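Local coordinates for uncharacterized protein 4E10_S0_1Z6NA_001 (T18) (Artificial gene, PDB 3LEF) that is a computationally designed scaffold on a thioredoxin-like protein, made to present the 4E10 epitope of HIV so as to induce antibodies specific for it, at residues R33-L36 / E37-L41; E97-L100 / R101-A105. One frame throughout, in Å; residues are numbered along the deposited sequence.

Interaction 1. Residues R33-L36 / E37-L41; sequences RQKL and ESNGL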
loop_
_atom_site.group_PDB
_atom_site.type_symbol
_atom_site.label_atom_id
_atom_site.label_comp_id
_atom_site.label_asym_id
_atom_site.label_seq_id
_atom_site.Cartn_x
_atom_site.Cartn_y
_atom_site.Cartn_z
ATOM N N ARG A 33 19.240 7.318 -7.307
ATOM C CA ARG A 33 20.026 6.185 -7.794
ATOM C C ARG A 33 21.247 6.655 -8.603
ATOM O O ARG A 33 22.363 6.237 -8.330
ATOM C CB ARG A 33 19.146 5.267 -8.643
ATOM C CG ARG A 33 19.605 3.813 -8.664
ATOM C CD ARG A 33 19.164 3.108 -9.932
ATOM N NE ARG A 33 17.718 2.933 -9.985
ATOM C CZ ARG A 33 16.907 3.446 -10.914
ATOM N NH1 ARG A 33 17.379 4.181 -11.922
ATOM N NH2 ARG A 33 15.601 3.202 -10.835
ATOM N N GLN A 34 21.026 7.528 -9.585
ATOM C CA GLN A 34 22.114 8.123 -10.371
ATOM C C GLN A 34 23.227 8.788 -9.542
ATOM O O GLN A 34 24.389 8.743 -9.925
ATOM C CB GLN A 34 21.564 9.156 -11.365
ATOM C CG GLN A 34 21.203 8.603 -12.749
ATOM C CD GLN A 34 22.425 8.361 -13.652
ATOM O OE1 GLN A 34 23.569 8.607 -13.261
ATOM N NE2 GLN A 34 22.175 7.859 -14.862
ATOM N N LYS A 35 22.873 9.404 -8.421
ATOM C CA LYS A 35 23.849 10.064 -7.561
ATOM C C LYS A 35 24.792 9.033 -6.937
ATOM O O LYS A 35 25.991 9.235 -6.863
ATOM C CB LYS A 35 23.123 10.861 -6.467
ATOM C CG LYS A 35 23.954 11.964 -5.822
ATOM C CD LYS A 35 23.074 13.075 -5.243
ATOM C CE LYS A 35 23.807 14.410 -5.227
ATOM N NZ LYS A 35 22.883 15.598 -5.026
ATOM N N LEU A 36 24.233 7.919 -6.481
ATOM C CA LEU A 36 25.043 6.805 -5.978
ATOM C C LEU A 36 25.843 6.119 -7.090
ATOM O O LEU A 36 26.996 5.743 -6.892
ATOM C CB LEU A 36 24.141 5.791 -5.285
ATOM C CG LEU A 36 23.970 5.834 -3.763
ATOM C CD1 LEU A 36 24.710 6.970 -3.130
ATOM C CD2 LEU A 36 22.497 5.871 -3.437
ATOM N N GLU A 37 25.234 5.950 -8.257
ATOM C CA GLU A 37 25.897 5.276 -9.365
ATOM C C GLU A 37 27.096 6.076 -9.863
ATOM O O GLU A 37 28.100 5.487 -10.270
ATOM C CB GLU A 37 24.920 5.020 -10.523
ATOM C CG GLU A 37 23.713 4.145 -10.178
ATOM C CD GLU A 37 23.995 2.650 -10.207
ATOM O OE1 GLU A 37 23.021 1.879 -10.081
ATOM O OE2 GLU A 37 25.168 2.238 -10.353
ATOM N N SER A 38 26.990 7.408 -9.826
ATOM C CA SER A 38 28.077 8.313 -10.245
ATOM C C SER A 38 29.110 8.549 -9.142
ATOM O O SER A 38 30.307 8.387 -9.355
ATOM C CB SER A 38 27.520 9.677 -10.659
ATOM O OG SER A 38 26.464 9.556 -11.592
ATOM N N ASN A 39 28.647 8.956 -7.971
ATOM C CA ASN A 39 29.543 9.314 -6.874
ATOM C C ASN A 39 30.127 8.106 -6.134
ATOM O O ASN A 39 31.208 8.173 -5.570
ATOM C CB ASN A 39 28.805 10.205 -5.870
ATOM C CG ASN A 39 28.294 11.497 -6.492
ATOM O OD1 ASN A 39 28.882 12.000 -7.447
ATOM N ND2 ASN A 39 27.204 12.049 -5.941
ATOM N N GLY A 40 29.378 7.018 -6.100
ATOM C CA GLY A 40 29.778 5.850 -5.346
ATOM C C GLY A 40 29.600 6.031 -3.855
ATOM O O GLY A 40 28.698 6.714 -3.416
ATOM N N LEU A 41 30.476 5.391 -3.090
ATOM C CA LEU A 41 30.434 5.385 -1.635
ATOM C C LEU A 41 31.852 5.456 -1.134
ATOM O O LEU A 41 32.770 5.055 -1.842
ATOM C CB LEU A 41 29.838 4.084 -1.120
ATOM C CG LEU A 41 28.455 3.671 -1.575
ATOM C CD1 LEU A 41 28.232 2.282 -1.024
ATOM C CD2 LEU A 41 27.400 4.653 -1.062
#
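The carboxylate of Glu37 and the guanidinium of Arg33, one helical turn apart, are two flat groups lying side by side and pointing the same way. Their planes are 58° apart, and neither group stacks on the other. Glu37 OE1 comes nearest to the aliphatic part of Arg33, 4.1 Å from Arg33 CD, while Arg33 NE stays 5.4 Å from Glu37 OE1. The carboxylate instead makes a salt bridge with Arg81 of helix 67-82, and the side chain of Arg33 also touches Arg81. The third flat group, the amide of Asn39, crosses Lys35. Asn39 ND2 lies 3.3 Å from Lys35 CG. The amide stays beside the helix because CG of Asn39 is turned to the side of its own backbone N (chi1 -60°). Lys35 runs on past it, extended, and its NZ bonds to Trp147 O.

Ser38 turns back on the helix. Ser38 OG donates to Gln34 O at 2.8 Å, and Ser38 N bonds to the same oxygen. The two donors come from opposite faces of that carbonyl plane. Glu37 N and Asn39 N continue the regular ladder to Arg33 O and Lys35 O. The last rung is Gly40 N to Leu36 O, 2.8 Å, with the donor 37° out of the carbonyl plane. Gly40 has positive phi and leaves the helix there. Leu41 then folds back, and Leu41 CD2 lies 4.1 Å from Leu36 CD1.

Leu36 and Leu41 pack on Phe78, but Arg33 and Glu37 also reach helix 67-82, so the polar side chains are not confined to the outer side. Gln34 O accepts both its bonds from one residue, Ser38. The charge of Glu37 is probably balanced mainly by Arg81 rather than by Arg33.

Interaction 2. Residues E97-L100 / R101-A105; sequences EDDL and RQRLA. With EDO (1,2-ethanediol), chain B.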
loop_
_atom_site.group_PDB
_atom_site.type_symbol
_atom_site.label_atom_id
_atom_site.label_comp_id
_atom_site.label_asym_id
_atom_site.label_seq_id
_atom_site.Cartn_x
_atom_site.Cartn_y
_atom_site.Cartn_z
ATOM N N GLU A 97 0.792 0.183 10.270
ATOM C CA GLU A 97 -0.124 0.756 11.264
ATOM C C GLU A 97 -1.006 -0.297 11.905
ATOM O O GLU A 97 -1.335 -0.221 13.079
ATOM C CB GLU A 97 -1.014 1.837 10.635
ATOM C CG GLU A 97 -0.270 3.123 10.300
ATOM C CD GLU A 97 -1.054 4.072 9.412
ATOM O OE1 GLU A 97 -2.124 3.684 8.905
ATOM O OE2 GLU A 97 -0.589 5.214 9.204
ATOM N N ASP A 98 -1.397 -1.287 11.123
ATOM C CA ASP A 98 -2.330 -2.303 11.588
ATOM C C ASP A 98 -1.675 -3.447 12.355
ATOM O O ASP A 98 -2.299 -4.026 13.238
ATOM C CB ASP A 98 -3.071 -2.883 10.390
ATOM C CG ASP A 98 -4.143 -3.861 10.797
ATOM O OD1 ASP A 98 -5.152 -3.409 11.384
ATOM O OD2 ASP A 98 -3.971 -5.073 10.535
ATOM N N ASP A 99 -0.435 -3.792 12.018
ATOM C CA ASP A 99 0.144 -5.041 12.532
ATOM C C ASP A 99 1.506 -4.908 13.220
ATOM O O ASP A 99 1.900 -5.805 13.968
ATOM C CB ASP A 99 0.226 -6.090 11.412
ATOM C CG ASP A 99 0.239 -7.524 11.939
ATOM O OD1 ASP A 99 -0.541 -7.847 12.863
ATOM O OD2 ASP A 99 1.021 -8.342 11.412
ATOM N N LEU A 100 2.217 -3.806 13.005
ATOM C CA LEU A 100 3.547 -3.655 13.585
ATOM C C LEU A 100 3.629 -2.654 14.759
ATOM O O LEU A 100 4.663 -2.573 15.449
ATOM C CB LEU A 100 4.540 -3.256 12.491
ATOM C CG LEU A 100 4.949 -4.304 11.454
ATOM C CD1 LEU A 100 5.912 -3.678 10.458
ATOM C CD2 LEU A 100 5.615 -5.462 12.131
ATOM N N ARG A 101 2.553 -1.905 15.001
ATOM C CA ARG A 101 2.597 -0.835 16.006
ATOM C C ARG A 101 2.679 -1.328 17.448
ATOM O O ARG A 101 3.343 -0.711 18.271
ATOM C CB ARG A 101 1.411 0.125 15.835
ATOM C CG ARG A 101 1.680 1.223 14.799
ATOM C CD ARG A 101 0.667 2.342 14.850
ATOM N NE ARG A 101 -0.685 1.828 14.741
ATOM C CZ ARG A 101 -1.780 2.523 15.042
ATOM N NH1 ARG A 101 -2.981 1.967 14.908
ATOM N NH2 ARG A 101 -1.682 3.770 15.488
ATOM N N GLN A 102 2.013 -2.431 17.768
ATOM C CA GLN A 102 2.058 -2.947 19.133
ATOM C C GLN A 102 3.418 -3.564 19.446
ATOM O O GLN A 102 4.079 -3.147 20.390
ATOM C CB GLN A 102 0.950 -3.971 19.382
ATOM C CG GLN A 102 -0.435 -3.364 19.568
ATOM C CD GLN A 102 -1.520 -4.428 19.667
ATOM O OE1 GLN A 102 -1.600 -5.161 20.661
ATOM N NE2 GLN A 102 -2.363 -4.517 18.636
ATOM N N ARG A 103 3.844 -4.541 18.653
ATOM C CA ARG A 103 5.093 -5.242 18.933
ATOM C C ARG A 103 6.313 -4.306 18.963
ATOM O O ARG A 103 7.268 -4.537 19.728
ATOM C CB ARG A 103 5.314 -6.388 17.938
ATOM C CG ARG A 103 5.703 -5.968 16.535
ATOM C CD ARG A 103 5.797 -7.178 15.621
ATOM N NE ARG A 103 4.509 -7.505 15.021
ATOM C CZ ARG A 103 4.310 -8.474 14.136
ATOM N NH1 ARG A 103 5.311 -9.241 13.731
ATOM N NH2 ARG A 103 3.097 -8.677 13.655
ATOM N N LEU A 104 6.277 -3.249 18.149
ATOM C CA LEU A 104 7.367 -2.275 18.096
ATOM C C LEU A 104 7.181 -1.145 19.097
ATOM O O LEU A 104 8.084 -0.335 19.278
ATOM C CB LEU A 104 7.496 -1.676 16.699
ATOM C CG LEU A 104 7.829 -2.669 15.588
ATOM C CD1 LEU A 104 7.755 -1.965 14.279
ATOM C CD2 LEU A 104 9.213 -3.290 15.812
ATOM N N ALA A 105 6.015 -1.092 19.739
ATOM C CA ALA A 105 5.724 -0.060 20.737
ATOM C C ALA A 105 5.780 1.333 20.102
ATOM O O ALA A 105 6.469 2.230 20.604
ATOM C CB ALA A 105 6.693 -0.163 21.925
HETATM C C1 EDO B . -4.022 -5.093 15.296
HETATM O O1 EDO B . -3.476 -6.085 14.414
HETATM C C2 EDO B . -5.168 -4.348 14.605
HETATM O O2 EDO B . -5.246 -2.993 15.082
HETATM O O HOH W 1 0.003 -3.671 15.824
HETATM O O HOH W 2 2.476 -6.051 16.719
#
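Arg103 reaches back over Leu100 to Asp99, and its side chain can be followed atom by atom. CB leads to Arg103 CG, which sits between the backbone N and the carbonyl carbon (chi1 73°) and passes 3.7 Å from Leu100 O. CD comes next, near Leu100 CD2. The chain then bends at chi3, which brings NE back toward Asp99. NE makes a weak hydrogen bond to Asp99 O and a firmer one to a water. That water also bonds to Asp99 O and Arg103 N, bridging the two residues. Leu100 CD2 lies 3.7 Å above one face of the Arg103 guanidinium, displaced toward its rim. At the tip, Arg103 NH2 forms a salt bridge to Asp99 OD2 at 3.1 Å and a weak bond to Asp99 O. The carboxylate and guanidinium planes are 78° apart, so this is not a flat, two-pronged pair. Both ends are also held by Ala2: its N bonds to Asp99 OD2 and its O to Arg103 NH2.

Arg101 serves Glu97. Arg101 NE donates to Glu97 O at 2.7 Å, in the carbonyl plane and on a lone pair, and NH1 adds a weak bond. NH2 turns to Glu107 O. Leu104 N bonds to Leu100 O, and Leu104 CD1 packs 3.9 Å from Leu100 CB. Both leucines reach Leu115 of strand 113-117 and Tyr4 of helix 4-10.

Arg103 and Leu104 are the middle residues of a type I beta turn from Gln102 to Ala105, closed by Ala105 N to Gln102 O. Glu97 O and Asp99 O accept from arginine side chains, Asp99 O also from a water, and Leu100 O from the backbone of Leu104. The arrangement belongs to the segment that leads from helix 93-99 toward strand 113-117 of the thioredoxin-like fold.

In the fold
Interaction 1 comes first along the chain, at the C-terminal end of helix 23-39. Interaction 2 follows much later, in the stretch that joins helix 93-99 to strand 113-117. Their centres are 34 Å apart, on opposite sides of the chain's centre, and their nearest atoms are about 24 Å apart. Both belong to the thioredoxin-like part of the chain, yet they share no helix or strand. Interaction 1 packs on helices 67-82 and 151-163. Interaction 2 packs on helix 4-10 and on strand 113-117 of the mixed sheet, and it alone touches the second subunit. Each is therefore a separate local contact, set against a different part of the scaffold.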